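Probable glutathione S-transferase (Pseudomonas aeruginosa, PDB 6JWK) is a zeta-class member of the glutathione S-transferase superfamily that probably catalyses the glutathione-dependent cis-trans isomerisation of maleylpyruvate. Local coordinates at residues Leu171-Arg175 and Leu187-Glu191. Sequence-based numbering, arbitrary orientation.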
ATOM      1  N   LEU B 171      -7.409   3.790  13.505  1.00 19.03           N
ATOM      2  CA  LEU B 171      -8.002   3.600  14.876  1.00 20.96           C
ATOM      3  C   LEU B 171      -9.340   4.339  14.985  1.00 19.36           C
ATOM      4  O   LEU B 171     -10.310   3.746  15.495  1.00 22.13           O
ATOM      5  CB  LEU B 171      -6.993   4.053  15.941  1.00 21.29           C
ATOM      6  CG  LEU B 171      -5.767   3.170  16.074  1.00 24.38           C
ATOM      7  CD1 LEU B 171      -4.706   3.871  16.915  1.00 25.74           C
ATOM      8  CD2 LEU B 171      -6.160   1.828  16.674  1.00 26.74           C
ATOM      9  N   ALA B 172      -9.464   5.553  14.450  1.00 21.38           N
ATOM     10  CA  ALA B 172     -10.751   6.299  14.513  1.00 22.73           C
ATOM     11  C   ALA B 172     -11.833   5.445  13.831  1.00 22.85           C
ATOM     12  O   ALA B 172     -12.888   5.253  14.401  1.00 21.27           O
ATOM     13  CB  ALA B 172     -10.624   7.654  13.883  1.00 19.03           C
ATOM     14  N   ASN B 173     -11.498   4.851  12.698  1.00 23.55           N
ATOM     15  CA  ASN B 173     -12.418   4.029  11.877  1.00 23.73           C
ATOM     16  C   ASN B 173     -12.814   2.788  12.665  1.00 22.36           C
ATOM     17  O   ASN B 173     -14.039   2.468  12.683  1.00 22.30           O
ATOM     18  CB  ASN B 173     -11.787   3.563  10.572  1.00 27.58           C
ATOM     19  CG  ASN B 173     -11.941   4.532   9.439  1.00 36.88           C
ATOM     20  OD1 ASN B 173     -12.734   5.469   9.532  1.00 38.58           O
ATOM     21  ND2 ASN B 173     -11.182   4.282   8.371  1.00 37.64           N
ATOM     22  N   ALA B 174     -11.828   2.070  13.200  1.00 20.74           N
ATOM     23  CA  ALA B 174     -12.077   0.824  13.958  1.00 23.04           C
ATOM     24  C   ALA B 174     -12.983   1.140  15.164  1.00 25.36           C
ATOM     25  O   ALA B 174     -13.923   0.325  15.461  1.00 22.95           O
ATOM     26  CB  ALA B 174     -10.795   0.161  14.371  1.00 20.83           C
ATOM     27  N   ARG B 175     -12.739   2.274  15.835  1.00 24.25           N
ATOM     28  CA  ARG B 175     -13.483   2.642  17.065  1.00 23.87           C
ATOM     29  C   ARG B 175     -14.935   2.867  16.651  1.00 24.02           C
ATOM     30  O   ARG B 175     -15.832   2.301  17.309  1.00 23.44           O
ATOM     31  CB  ARG B 175     -12.907   3.906  17.708  1.00 24.26           C
ATOM     32  CG  ARG B 175     -13.728   4.456  18.874  1.00 22.93           C
ATOM     33  CD  ARG B 175     -12.985   5.578  19.611  1.00 22.37           C
ATOM     34  NE  ARG B 175     -11.676   5.108  20.105  1.00 20.69           N
ATOM     35  CZ  ARG B 175     -10.463   5.394  19.607  1.00 22.06           C
ATOM     36  NH1 ARG B 175     -10.331   6.192  18.567  1.00 23.17           N
ATOM     37  NH2 ARG B 175      -9.381   4.832  20.117  1.00 21.88           N
ATOM     38  N   LEU B 187      -0.963   0.896  20.772  1.00 18.61           N
ATOM     39  CA  LEU B 187      -1.566   1.686  19.653  1.00 21.05           C
ATOM     40  C   LEU B 187      -2.429   2.814  20.249  1.00 18.98           C
ATOM     41  O   LEU B 187      -2.296   3.985  19.793  1.00 20.28           O
ATOM     42  CB  LEU B 187      -2.404   0.803  18.716  1.00 19.17           C
ATOM     43  CG  LEU B 187      -1.693  -0.295  17.912  1.00 21.52           C
ATOM     44  CD1 LEU B 187      -2.680  -0.939  16.940  1.00 21.99           C
ATOM     45  CD2 LEU B 187      -0.459   0.216  17.163  1.00 22.30           C
ATOM     46  N   LEU B 188      -3.234   2.506  21.271  1.00 19.83           N
ATOM     47  CA  LEU B 188      -4.084   3.515  21.942  1.00 20.68           C
ATOM     48  C   LEU B 188      -3.201   4.623  22.547  1.00 20.24           C
ATOM     49  O   LEU B 188      -3.505   5.809  22.359  1.00 21.29           O
ATOM     50  CB  LEU B 188      -5.020   2.878  22.982  1.00 21.18           C
ATOM     51  CG  LEU B 188      -6.048   1.933  22.391  1.00 23.90           C
ATOM     52  CD1 LEU B 188      -6.840   1.226  23.487  1.00 25.21           C
ATOM     53  CD2 LEU B 188      -6.974   2.674  21.436  1.00 24.58           C
ATOM     54  N   GLU B 189      -2.101   4.278  23.155  1.00 19.61           N
ATOM     55  CA  GLU B 189      -1.239   5.285  23.787  1.00 22.03           C
ATOM     56  C   GLU B 189      -0.642   6.180  22.686  1.00 22.30           C
ATOM     57  O   GLU B 189      -0.577   7.423  22.868  1.00 19.59           O
ATOM     58  CB  GLU B 189      -0.180   4.578  24.631  1.00 24.51           C
ATOM     59  CG  GLU B 189       0.875   5.512  25.171  1.00 30.45           C
ATOM     60  CD  GLU B 189       2.000   4.762  25.849  1.00 40.16           C
ATOM     61  OE1 GLU B 189       2.759   4.022  25.142  1.00 40.66           O
ATOM     62  OE2 GLU B 189       2.075   4.868  27.073  1.00 38.21           O
ATOM     63  N   LEU B 190      -0.192   5.588  21.573  1.00 19.85           N
ATOM     64  CA  LEU B 190       0.421   6.407  20.499  1.00 19.57           C
ATOM     65  C   LEU B 190      -0.655   7.327  19.938  1.00 20.46           C
ATOM     66  O   LEU B 190      -0.382   8.491  19.669  1.00 17.66           O
ATOM     67  CB  LEU B 190       0.986   5.471  19.438  1.00 18.93           C
ATOM     68  CG  LEU B 190       1.564   6.114  18.185  1.00 20.45           C
ATOM     69  CD1 LEU B 190       2.630   7.126  18.552  1.00 19.58           C
ATOM     70  CD2 LEU B 190       2.096   5.030  17.234  1.00 20.31           C
ATOM     71  N   GLU B 191      -1.844   6.784  19.741  1.00 19.38           N
ATOM     72  CA  GLU B 191      -2.965   7.583  19.226  1.00 21.14           C
ATOM     73  C   GLU B 191      -3.182   8.791  20.139  1.00 19.20           C
ATOM     74  O   GLU B 191      -3.327   9.892  19.606  1.00 20.12           O
ATOM     75  CB  GLU B 191      -4.201   6.715  19.105  1.00 20.89           C
ATOM     76  CG  GLU B 191      -5.407   7.483  18.619  1.00 22.64           C
ATOM     77  CD  GLU B 191      -6.715   6.706  18.737  1.00 24.07           C
ATOM     78  OE1 GLU B 191      -6.769   5.835  19.590  1.00 22.37           O
ATOM     79  OE2 GLU B 191      -7.685   6.963  17.930  1.00 23.30           O
TER
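Arg-175 and Glu-191 meet from opposite directions between two helices whose axes, over these short segments, come no closer than 12.1 Å, and they illustrate how long charged side chains can bridge a gap too wide for close backbone packing. The salt bridge is bidentate and end-on: NH1 of Arg-175 donates to OE2 of Glu-191 at 2.8 Å, and NH2 of Arg-175 to OE1 of Glu-191, also at 2.8 Å. Both oxygens are met on their syn sides, and the two flat groups lie 26° from coplanar, so the paired bonds restrain rotation of either end. Glu-191 spans the distance with CG anti to its backbone N (chi1 178°) and an extended chain beyond.

Van der Waals contacts lie beside this pair. CD1 of Leu-171 lies 3.6 Å from CB of Glu-191 and makes an apolar contact with CB of Leu-187 at 4.2 Å, while CD2 of Leu-188 sits 3.5 Å from NH2 of Arg-175, at the guanidinium edge and near its plane. NE of Arg-175 bonds a glycerol, probably carried over from crystallisation.

Within the all-helical C-terminal domain of the GST fold, the contact joins helix 162-176 to helix 185-195, and both also pack on helix 124-149, through Ala-174 on Val-135 and Leu-187 on Leu-146.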